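Local coordinates for protein putative polyketide cyclase (Acidithiobacillus ferrooxidans, PDB 3F9S) that probably catalyses a ring closure or related reaction, as in SnoaL-like polyketide cyclases of the NTF2 superfamily, though its own substrate is unknown, at residues Thr16-Val19 / Trp20-Asn24; Ile25-Ser28 / Asp29-Ala33; His40-Asp44 / Pro45-Arg49; Ala54-Lys57 / Glu58-Thr62. All coordinates share one frame; numbering follows the deposited sequence.

From the N terminus, interaction 1 finishes helix 8-21, and interaction 2 follows at once, carrying the chain through a 3-10 turn and the short helix 28-31 into strand 32-33. Interaction 3 folds the loop between strands 36-40 and 50-51 back on itself, and interaction 4 lies inside helix 53-66. The four stand in series, none nested in or crossing another. In space, helix 53-66 is the meeting place: Y56 OH bonds to W20 of interaction 1, V60 packs on V19 and W20, K57 bridges to E26 and D29 of interaction 2, and R59 to D41 and D44 of interaction 3. Interaction 3 touches neither 1 nor 2.

Interaction 1: Thr16-Val19 / Trp20-Asn24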
loop_
_atom_site.group_PDB
_atom_site.type_symbol
_atom_site.label_atom_id
_atom_site.label_comp_id
_atom_site.label_asym_id
_atom_site.label_seq_id
_atom_site.Cartn_x
_atom_site.Cartn_y
_atom_site.Cartn_z
ATOM N N THR A 16 -15.219 -6.050 5.262
ATOM C CA THR A 16 -13.996 -5.974 6.053
ATOM C C THR A 16 -14.310 -6.299 7.491
ATOM O O THR A 16 -13.593 -7.067 8.130
ATOM C CB THR A 16 -13.342 -4.582 5.927
ATOM O OG1 THR A 16 -12.994 -4.359 4.550
ATOM C CG2 THR A 16 -12.087 -4.465 6.791
ATOM N N ARG A 17 -15.412 -5.748 7.975
ATOM C CA ARG A 17 -15.833 -5.997 9.336
ATOM C C ARG A 17 -16.167 -7.471 9.551
ATOM O O ARG A 17 -15.593 -8.118 10.434
ATOM C CB ARG A 17 -17.026 -5.121 9.692
ATOM C CG ARG A 17 -17.413 -5.228 11.134
ATOM C CD ARG A 17 -18.588 -4.361 11.450
ATOM N NE ARG A 17 -19.032 -4.585 12.822
ATOM C CZ ARG A 17 -20.130 -4.058 13.368
ATOM N NH1 ARG A 17 -20.936 -3.236 12.688
ATOM N NH2 ARG A 17 -20.417 -4.354 14.633
ATOM N N GLU A 18 -17.078 -7.985 8.742
ATOM C CA GLU A 18 -17.571 -9.352 8.926
ATOM C C GLU A 18 -16.558 -10.438 8.669
ATOM O O GLU A 18 -16.363 -11.330 9.502
ATOM C CB GLU A 18 -18.796 -9.592 8.050
ATOM C CG GLU A 18 -19.988 -8.786 8.462
ATOM C CD GLU A 18 -21.207 -9.005 7.585
ATOM O OE1 GLU A 18 -21.113 -9.636 6.511
ATOM O OE2 GLU A 18 -22.284 -8.511 7.986
ATOM N N VAL A 19 -15.932 -10.372 7.505
ATOM C CA VAL A 19 -14.996 -11.417 7.117
ATOM C C VAL A 19 -13.646 -11.270 7.805
ATOM O O VAL A 19 -13.176 -12.208 8.438
ATOM C CB VAL A 19 -14.791 -11.466 5.598
ATOM C CG1 VAL A 19 -13.712 -12.502 5.216
ATOM C CG2 VAL A 19 -16.111 -11.766 4.905
ATOM N N TRP A 20 -13.063 -10.084 7.714
ATOM C CA TRP A 20 -11.678 -9.890 8.125
ATOM C C TRP A 20 -11.441 -9.512 9.552
ATOM O O TRP A 20 -10.429 -9.922 10.118
ATOM C CB TRP A 20 -10.999 -8.914 7.172
ATOM C CG TRP A 20 -10.785 -9.610 5.899
ATOM C CD1 TRP A 20 -11.583 -9.570 4.806
ATOM C CD2 TRP A 20 -9.774 -10.591 5.637
ATOM N NE1 TRP A 20 -11.100 -10.423 3.849
ATOM C CE2 TRP A 20 -9.991 -11.067 4.331
ATOM C CE3 TRP A 20 -8.684 -11.086 6.369
ATOM C CZ2 TRP A 20 -9.153 -12.014 3.727
ATOM C CZ3 TRP A 20 -7.868 -12.046 5.785
ATOM C CH2 TRP A 20 -8.109 -12.500 4.470
ATOM N N SER A 21 -12.313 -8.681 10.106
ATOM C CA SER A 21 -12.174 -8.277 11.495
ATOM C C SER A 21 -12.871 -9.246 12.433
ATOM O O SER A 21 -12.361 -9.476 13.520
ATOM C CB SER A 21 -12.678 -6.857 11.718
ATOM O OG SER A 21 -11.913 -5.934 10.962
ATOM N N GLU A 22 -14.009 -9.814 12.025
ATOM C CA GLU A 22 -14.796 -10.715 12.877
ATOM C C GLU A 22 -14.631 -12.186 12.550
ATOM O O GLU A 22 -15.052 -13.023 13.339
ATOM C CB GLU A 22 -16.266 -10.327 12.835
ATOM C CG GLU A 22 -16.533 -8.950 13.430
ATOM C CD GLU A 22 -17.908 -8.407 13.115
ATOM O OE1 GLU A 22 -18.745 -9.094 12.491
ATOM O OE2 GLU A 22 -18.154 -7.250 13.496
ATOM N N GLY A 23 -14.006 -12.507 11.426
ATOM C CA GLY A 23 -13.757 -13.893 11.055
ATOM C C GLY A 23 -14.982 -14.675 10.648
ATOM O O GLY A 23 -14.994 -15.903 10.791
ATOM N N ASN A 24 -15.997 -13.980 10.135
ATOM C CA ASN A 24 -17.202 -14.608 9.645
ATOM C C ASN A 24 -16.816 -15.022 8.223
ATOM O O ASN A 24 -17.192 -14.381 7.251
ATOM C CB ASN A 24 -18.401 -13.663 9.698
ATOM C CG ASN A 24 -19.696 -14.326 9.269
ATOM O OD1 ASN A 24 -19.709 -15.443 8.738
ATOM N ND2 ASN A 24 -20.804 -13.611 9.472
#
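The last turns of helix 8-21 and the glycine that ends it bring T16 to V19 against W20 to N24. The helix widens here to a pi-type turn: S21 N reaches back five residues to T16 O at 2.9 Å, nearly along the C=O axis, while W20 N gives the same oxygen only a weak bond. G23 then takes positive phi, a conformation easily reached without a side chain, and turns the backbone so that N24 N donates to E18 O at 2.7 Å with an N-H...O angle of 155°. On the apolar side V19 and W20 lie side by side, and V19 CG1, anti to the backbone N (chi1 175°), sits over one face of the indole, 3.8 Å from the centroid of the five-membered ring, a CH-pi contact. On the outer side the extended R17 crosses E22, and R17 NE meets E22 OE2 at 2.9 Å in a salt bridge whose flat groups stand 78° apart. The oxygen is met on its syn side, tilted from the guanidinium plane. T16 turns its hydroxyl to L12 O, a common use of threonine in a helix. Around this end, W20 NE1 bonds to Y56 OH, V19 and W20 pack on V60 of helix 53-66, and S21 OG takes the backbone N-H of F72 in strand 71-80.

Interaction 2: Ile25-Ser28 / Asp29-Ala33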
loop_
_atom_site.group_PDB
_atom_site.type_symbol
_atom_site.label_atom_id
_atom_site.label_comp_id
_atom_site.label_asym_id
_atom_site.label_seq_id
_atom_site.Cartn_x
_atom_site.Cartn_y
_atom_site.Cartn_z
ATOM N N ILE A 25 -16.113 -16.147 8.140
ATOM C CA ILE A 25 -15.536 -16.636 6.883
ATOM C C ILE A 25 -16.614 -16.853 5.823
ATOM O O ILE A 25 -16.446 -16.457 4.677
ATOM C CB ILE A 25 -14.756 -17.969 7.049
ATOM C CG1 ILE A 25 -13.694 -17.912 8.153
ATOM C CG2 ILE A 25 -14.073 -18.343 5.742
ATOM C CD1 ILE A 25 -12.706 -16.815 8.016
ATOM N N GLU A 26 -17.719 -17.460 6.241
ATOM C CA GLU A 26 -18.839 -17.774 5.348
ATOM C C GLU A 26 -19.559 -16.543 4.797
ATOM O O GLU A 26 -20.169 -16.631 3.735
ATOM C CB GLU A 26 -19.794 -18.775 6.011
ATOM C CG GLU A 26 -19.102 -20.100 6.435
ATOM C CD GLU A 26 -18.328 -20.765 5.290
ATOM O OE1 GLU A 26 -18.940 -20.932 4.219
ATOM O OE2 GLU A 26 -17.120 -21.098 5.444
ATOM N N ALA A 27 -19.443 -15.394 5.468
ATOM C CA ALA A 27 -19.967 -14.127 4.941
ATOM C C ALA A 27 -19.310 -13.748 3.615
ATOM O O ALA A 27 -19.867 -12.935 2.880
ATOM C CB ALA A 27 -19.815 -12.995 5.940
ATOM N N SER A 28 -18.132 -14.308 3.317
ATOM C CA SER A 28 -17.490 -14.166 1.997
ATOM C C SER A 28 -18.439 -14.479 0.850
ATOM O O SER A 28 -18.335 -13.884 -0.206
ATOM C CB SER A 28 -16.290 -15.096 1.879
ATOM O OG SER A 28 -15.363 -14.826 2.916
ATOM N N ASP A 29 -19.350 -15.428 1.058
ATOM C CA ASP A 29 -20.374 -15.755 0.070
ATOM C C ASP A 29 -21.192 -14.556 -0.408
ATOM O O ASP A 29 -21.660 -14.569 -1.530
ATOM C CB ASP A 29 -21.343 -16.804 0.602
ATOM C CG ASP A 29 -20.699 -18.158 0.826
ATOM O OD1 ASP A 29 -19.531 -18.370 0.457
ATOM O OD2 ASP A 29 -21.388 -19.021 1.401
ATOM N N LYS A 30 -21.398 -13.566 0.452
ATOM C CA LYS A 30 -22.165 -12.374 0.118
ATOM C C LYS A 30 -21.368 -11.346 -0.661
ATOM O O LYS A 30 -21.962 -10.487 -1.310
ATOM C CB LYS A 30 -22.643 -11.675 1.387
ATOM C CG LYS A 30 -23.493 -12.510 2.308
ATOM C CD LYS A 30 -24.004 -11.701 3.501
ATOM C CE LYS A 30 -22.897 -11.332 4.480
ATOM N NZ LYS A 30 -23.431 -10.671 5.705
ATOM N N TYR A 31 -20.038 -11.410 -0.577
ATOM C CA TYR A 31 -19.172 -10.361 -1.119
ATOM C C TYR A 31 -18.242 -10.710 -2.254
ATOM O O TYR A 31 -17.802 -9.810 -2.954
ATOM C CB TYR A 31 -18.255 -9.896 0.009
ATOM C CG TYR A 31 -18.990 -9.398 1.207
ATOM C CD1 TYR A 31 -19.746 -8.240 1.126
ATOM C CD2 TYR A 31 -18.950 -10.091 2.420
ATOM C CE1 TYR A 31 -20.434 -7.761 2.225
ATOM C CE2 TYR A 31 -19.641 -9.624 3.535
ATOM C CZ TYR A 31 -20.359 -8.435 3.424
ATOM O OH TYR A 31 -21.046 -7.923 4.487
ATOM N N ILE A 32 -17.869 -11.979 -2.372
ATOM C CA ILE A 32 -16.876 -12.381 -3.347
ATOM C C ILE A 32 -17.525 -12.833 -4.626
ATOM O O ILE A 32 -18.491 -13.570 -4.619
ATOM C CB ILE A 32 -15.925 -13.441 -2.779
ATOM C CG1 ILE A 32 -15.321 -12.953 -1.458
ATOM C CG2 ILE A 32 -14.800 -13.747 -3.755
ATOM C CD1 ILE A 32 -14.651 -11.569 -1.488
ATOM N N ALA A 33 -16.941 -12.392 -5.734
ATOM C CA ALA A 33 -17.363 -12.785 -7.059
ATOM C C ALA A 33 -16.966 -14.239 -7.285
ATOM O O ALA A 33 -16.123 -14.779 -6.553
ATOM C CB ALA A 33 -16.715 -11.918 -8.112
#
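S28 O is held by two backbone donors, Y31 N at 3.0 Å and I32 N at 2.9 Å. The first stands well above the carbonyl plane and the second comes in almost straight on, so one oxygen closes both a tight turn and a wider one. D29 N to E26 O and K30 N to A27 O complete a run of i to i+3 bonds. The single methyl of A27 leaves room for K30 CE at 3.8 Å and for Y31 CE2 at 4.1 Å. With CG beside the backbone N and anti to the carbonyl carbon (chi1 -58°), the Y31 ring lies back beside the earlier turn, bringing CD2 to 3.0 Å from A27 O. Meanwhile I32 CG1 packs against S28 CB. The whole is a 3-10 turn running into a short, weakly bonded helical turn, which links helix 8-21 to the sheet of this NTF2-like fold. S28 ties the turn to its start, its OG donating to I25 O at 2.6 Å, while S28 N binds the same acceptor. E26 and D29 point the same way, their carboxylates 84° apart in plane, and this gathering of like charge is answered by K57, which bridges both. Behind the first shell, K30 NZ forms a salt bridge with E18, while Y31 OH bonds to E18 and Q14 and the tyrosine ring meets F15 edge to face. A leucine at Y31 would probably leave Q14 without its hydroxyl partner, take one of the two grips from the E18 carboxylate and open a gap beside F15. Further out, R122 holds D29 O and I32 O.

Interaction 3: His40-Asp44 / Pro45-Arg49; sequences HDPGD and PWEGR
E47 OE2 accepts the backbone N-H of D41 at 2.7 Å and 174°, an almost straight bond on the anti side of the carboxylate. A glutamate has the reach for this: with CG anti to the backbone N (chi1 -164°) and the chain extended beyond it, its head lies across the loop, where OE2 also sits over one face of the H40 ring, 3.6 Å from ND1. Its other oxygen, E47 OE1, takes a water at 2.6 Å, and that water accepts from G43 N. An alanine in place of E47 would probably leave the D41 N-H without its acceptor and the water on G43 N without its carboxylate anchor. Next along, D44 OD1 takes W46 N at 2.9 Å, an Asx turn, and D44 O takes E47 N at 3.0 Å, a type I beta turn whose second position suits the rigid P45. D44 OD1 also lies in the plane of the W46 ring at its edge, 3.3 Å from CE3. Glycines G43 and G48 supply the positive phi that two type II turns need. Beyond the loop, D41 and D44 both form salt bridges with R59 of helix 53-66, on which W46 packs, and D41 bonds to H126 and Q128 of strand 122-130. H40 stacks on W127 of that strand, its NE2 bonded to S111 of the second subunit.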
loop_
_atom_site.group_PDB
_atom_site.type_symbol
_atom_site.label_atom_id
_atom_site.label_comp_id
_atom_site.label_asym_id
_atom_site.label_seq_id
_atom_site.Cartn_x
_atom_site.Cartn_y
_atom_site.Cartn_z
ATOM N N HIS A 40 -2.063 -8.458 -6.652
ATOM C CA HIS A 40 -0.781 -8.098 -6.099
ATOM C C HIS A 40 -0.949 -8.081 -4.600
ATOM O O HIS A 40 -1.898 -7.499 -4.087
ATOM C CB HIS A 40 -0.403 -6.718 -6.614
ATOM C CG HIS A 40 0.928 -6.245 -6.146
ATOM N ND1 HIS A 40 2.106 -6.640 -6.735
ATOM C CD2 HIS A 40 1.261 -5.366 -5.173
ATOM C CE1 HIS A 40 3.116 -6.034 -6.129
ATOM N NE2 HIS A 40 2.632 -5.284 -5.154
ATOM N N ASP A 41 -0.006 -8.685 -3.894
ATOM C CA ASP A 41 -0.101 -8.792 -2.453
ATOM C C ASP A 41 1.202 -9.416 -1.985
ATOM O O ASP A 41 1.276 -10.641 -1.790
ATOM C CB ASP A 41 -1.293 -9.667 -2.055
ATOM C CG ASP A 41 -1.735 -9.447 -0.626
ATOM O OD1 ASP A 41 -0.998 -8.868 0.206
ATOM O OD2 ASP A 41 -2.839 -9.942 -0.351
ATOM N N PRO A 42 2.249 -8.587 -1.873
ATOM C CA PRO A 42 3.583 -9.052 -1.543
ATOM C C PRO A 42 3.643 -10.089 -0.449
ATOM O O PRO A 42 3.122 -9.869 0.642
ATOM C CB PRO A 42 4.297 -7.778 -1.154
ATOM C CG PRO A 42 3.702 -6.791 -2.121
ATOM C CD PRO A 42 2.255 -7.127 -2.092
ATOM N N GLY A 43 4.230 -11.230 -0.784
ATOM C CA GLY A 43 4.387 -12.335 0.146
ATOM C C GLY A 43 3.172 -13.204 0.362
ATOM O O GLY A 43 3.272 -14.235 1.051
ATOM N N ASP A 44 2.039 -12.848 -0.254
ATOM C CA ASP A 44 0.828 -13.610 -0.057
ATOM C C ASP A 44 0.998 -14.916 -0.816
ATOM O O ASP A 44 1.365 -14.894 -1.994
ATOM C CB ASP A 44 -0.408 -12.877 -0.558
ATOM C CG ASP A 44 -1.661 -13.518 -0.071
ATOM O OD1 ASP A 44 -2.111 -14.424 -0.773
ATOM O OD2 ASP A 44 -2.121 -13.197 1.048
ATOM N N PRO A 45 0.760 -16.057 -0.152
ATOM C CA PRO A 45 0.878 -17.338 -0.856
ATOM C C PRO A 45 -0.009 -17.478 -2.100
ATOM O O PRO A 45 0.354 -18.198 -3.028
ATOM C CB PRO A 45 0.474 -18.358 0.206
ATOM C CG PRO A 45 0.664 -17.692 1.473
ATOM C CD PRO A 45 0.388 -16.251 1.262
ATOM N N TRP A 46 -1.127 -16.756 -2.127
ATOM C CA TRP A 46 -2.081 -16.757 -3.237
ATOM C C TRP A 46 -1.838 -15.649 -4.257
ATOM O O TRP A 46 -2.643 -15.479 -5.175
ATOM C CB TRP A 46 -3.515 -16.638 -2.686
ATOM C CG TRP A 46 -3.904 -17.812 -1.861
ATOM C CD1 TRP A 46 -4.544 -18.919 -2.313
ATOM C CD2 TRP A 46 -3.638 -18.042 -0.468
ATOM N NE1 TRP A 46 -4.731 -19.804 -1.299
ATOM C CE2 TRP A 46 -4.182 -19.301 -0.150
ATOM C CE3 TRP A 46 -2.997 -17.310 0.544
ATOM C CZ2 TRP A 46 -4.110 -19.853 1.140
ATOM C CZ3 TRP A 46 -2.924 -17.866 1.827
ATOM C CH2 TRP A 46 -3.483 -19.121 2.103
ATOM N N GLU A 47 -0.757 -14.883 -4.117
ATOM C CA GLU A 47 -0.491 -13.809 -5.058
ATOM C C GLU A 47 -0.449 -14.326 -6.491
ATOM O O GLU A 47 0.151 -15.354 -6.775
ATOM C CB GLU A 47 0.803 -13.092 -4.753
ATOM C CG GLU A 47 0.892 -11.760 -5.474
ATOM C CD GLU A 47 2.184 -11.080 -5.191
ATOM O OE1 GLU A 47 3.221 -11.771 -5.140
ATOM O OE2 GLU A 47 2.148 -9.854 -5.036
ATOM N N GLY A 48 -1.157 -13.622 -7.364
ATOM C CA GLY A 48 -1.282 -13.978 -8.747
ATOM C C GLY A 48 -2.337 -15.020 -9.034
ATOM O O GLY A 48 -2.608 -15.266 -10.199
ATOM N N ARG A 49 -2.955 -15.608 -8.012
ATOM C CA ARG A 49 -3.898 -16.689 -8.227
ATOM C C ARG A 49 -5.314 -16.182 -8.385
ATOM O O ARG A 49 -5.694 -15.179 -7.785
ATOM C CB ARG A 49 -3.883 -17.695 -7.083
ATOM C CG ARG A 49 -2.575 -18.453 -6.924
ATOM C CD ARG A 49 -2.763 -19.576 -5.915
ATOM N NE ARG A 49 -3.796 -20.529 -6.339
ATOM C CZ ARG A 49 -4.406 -21.431 -5.563
ATOM N NH1 ARG A 49 -4.117 -21.567 -4.268
ATOM N NH2 ARG A 49 -5.338 -22.222 -6.101
HETATM O O HOH W 1 5.078 -11.780 -3.254
#

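Interaction 4: Ala54-Lys57 / Glu58-Thr62; sequences AGYK and ERVKT
K57, Y56 and E58 carry most of this contact, each using a different side of the helix. Y56, its CG anti to the backbone N (chi1 -176°), projects from the helix with a tilt toward the following turn, so that CE1 meets V60 CG2 at 3.3 Å. That same CG2 lies 3.2 Å from Y56 O, which accepts V60 N. Y56 O takes a second donor, a water at 2.7 Å, which sits over the centre of the tyrosine ring and accepts from R59 NH1 at 2.9 Å. These are successive turns of helix 53-66, an ordinary alpha helix with i to i+4 bonds that packs against helix 8-21 in the NTF2-like fold. K57 O receives K61 N at 2.9 Å, with K61 CG close by. The flexible K57 chain bends at chi3 toward E26 and D29. On the outer side E58 N bonds to A54 O, and E58 OE2 takes a second water at 2.6 Å, itself donating to A54 O. E58 OE2 also accepts K61 NZ at 3.0 Å in a salt bridge reached from above the carboxylate plane. R59 NH2 forms salt bridges with D41 and D44, and NH1 bonds a glycerol, probably from the crystallisation liquor.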
loop_
_atom_site.group_PDB
_atom_site.type_symbol
_atom_site.label_atom_id
_atom_site.label_comp_id
_atom_site.label_asym_id
_atom_site.label_seq_id
_atom_site.Cartn_x
_atom_site.Cartn_y
_atom_site.Cartn_z
ATOM N N ALA A 54 -14.654 -20.639 -2.510
ATOM C CA ALA A 54 -14.106 -21.644 -1.598
ATOM C C ALA A 54 -12.633 -21.366 -1.322
ATOM O O ALA A 54 -12.235 -21.329 -0.176
ATOM C CB ALA A 54 -14.272 -23.039 -2.173
ATOM N N GLY A 55 -11.859 -21.135 -2.384
ATOM C CA GLY A 55 -10.430 -20.820 -2.310
ATOM C C GLY A 55 -10.201 -19.533 -1.550
ATOM O O GLY A 55 -9.296 -19.463 -0.728
ATOM N N TYR A 56 -11.030 -18.533 -1.827
ATOM C CA TYR A 56 -10.997 -17.269 -1.091
ATOM C C TYR A 56 -11.161 -17.517 0.414
ATOM O O TYR A 56 -10.389 -16.997 1.231
ATOM C CB TYR A 56 -12.103 -16.336 -1.577
ATOM C CG TYR A 56 -12.032 -15.016 -0.904
ATOM C CD1 TYR A 56 -12.676 -14.807 0.318
ATOM C CD2 TYR A 56 -11.240 -14.003 -1.415
ATOM C CE1 TYR A 56 -12.580 -13.638 0.966
ATOM C CE2 TYR A 56 -11.137 -12.804 -0.751
ATOM C CZ TYR A 56 -11.808 -12.639 0.428
ATOM O OH TYR A 56 -11.696 -11.456 1.062
ATOM N N LYS A 57 -12.167 -18.319 0.765
ATOM C CA LYS A 57 -12.447 -18.610 2.171
ATOM C C LYS A 57 -11.286 -19.348 2.817
ATOM O O LYS A 57 -10.972 -19.077 3.961
ATOM C CB LYS A 57 -13.763 -19.356 2.333
ATOM C CG LYS A 57 -14.940 -18.457 2.091
ATOM C CD LYS A 57 -16.272 -19.091 2.419
ATOM C CE LYS A 57 -16.765 -20.043 1.409
ATOM N NZ LYS A 57 -18.211 -20.382 1.700
ATOM N N GLU A 58 -10.628 -20.243 2.077
ATOM C CA GLU A 58 -9.458 -20.939 2.610
ATOM C C GLU A 58 -8.350 -19.954 2.915
ATOM O O GLU A 58 -7.720 -20.049 3.962
ATOM C CB GLU A 58 -8.953 -22.044 1.677
ATOM C CG GLU A 58 -9.922 -23.192 1.519
ATOM C CD GLU A 58 -10.294 -23.893 2.803
ATOM O OE1 GLU A 58 -9.462 -23.970 3.729
ATOM O OE2 GLU A 58 -11.424 -24.412 2.854
ATOM N N ARG A 59 -8.163 -18.970 2.045
ATOM C CA ARG A 59 -7.152 -17.962 2.288
ATOM C C ARG A 59 -7.509 -17.149 3.522
ATOM O O ARG A 59 -6.636 -16.861 4.334
ATOM C CB ARG A 59 -6.959 -17.102 1.064
ATOM C CG ARG A 59 -6.130 -15.876 1.286
ATOM C CD ARG A 59 -5.900 -15.226 -0.015
ATOM N NE ARG A 59 -5.134 -14.000 0.171
ATOM C CZ ARG A 59 -5.641 -12.853 0.608
ATOM N NH1 ARG A 59 -6.924 -12.715 0.904
ATOM N NH2 ARG A 59 -4.844 -11.802 0.731
ATOM N N VAL A 60 -8.780 -16.792 3.668
ATOM C CA VAL A 60 -9.203 -16.064 4.870
ATOM C C VAL A 60 -8.881 -16.885 6.107
ATOM O O VAL A 60 -8.305 -16.362 7.060
ATOM C CB VAL A 60 -10.686 -15.717 4.897
ATOM C CG1 VAL A 60 -10.977 -14.850 6.158
ATOM C CG2 VAL A 60 -11.082 -14.965 3.646
ATOM N N LYS A 61 -9.201 -18.173 6.065
ATOM C CA LYS A 61 -8.951 -19.054 7.203
ATOM C C LYS A 61 -7.473 -19.066 7.592
ATOM O O LYS A 61 -7.156 -19.018 8.777
ATOM C CB LYS A 61 -9.429 -20.475 6.939
ATOM C CG LYS A 61 -10.943 -20.636 6.795
ATOM C CD LYS A 61 -11.256 -22.084 6.403
ATOM C CE LYS A 61 -12.620 -22.234 5.769
ATOM N NZ LYS A 61 -12.846 -23.662 5.364
ATOM N N THR A 62 -6.589 -19.121 6.595
ATOM C CA THR A 62 -5.144 -19.145 6.853
ATOM C C THR A 62 -4.652 -17.840 7.448
ATOM O O THR A 62 -3.962 -17.845 8.459
ATOM C CB THR A 62 -4.369 -19.448 5.578
ATOM O OG1 THR A 62 -4.575 -20.822 5.304
ATOM C CG2 THR A 62 -2.873 -19.248 5.741
HETATM O O HOH W 2 -13.312 -23.085 1.656
HETATM O O HOH W 3 -9.151 -14.618 0.891
#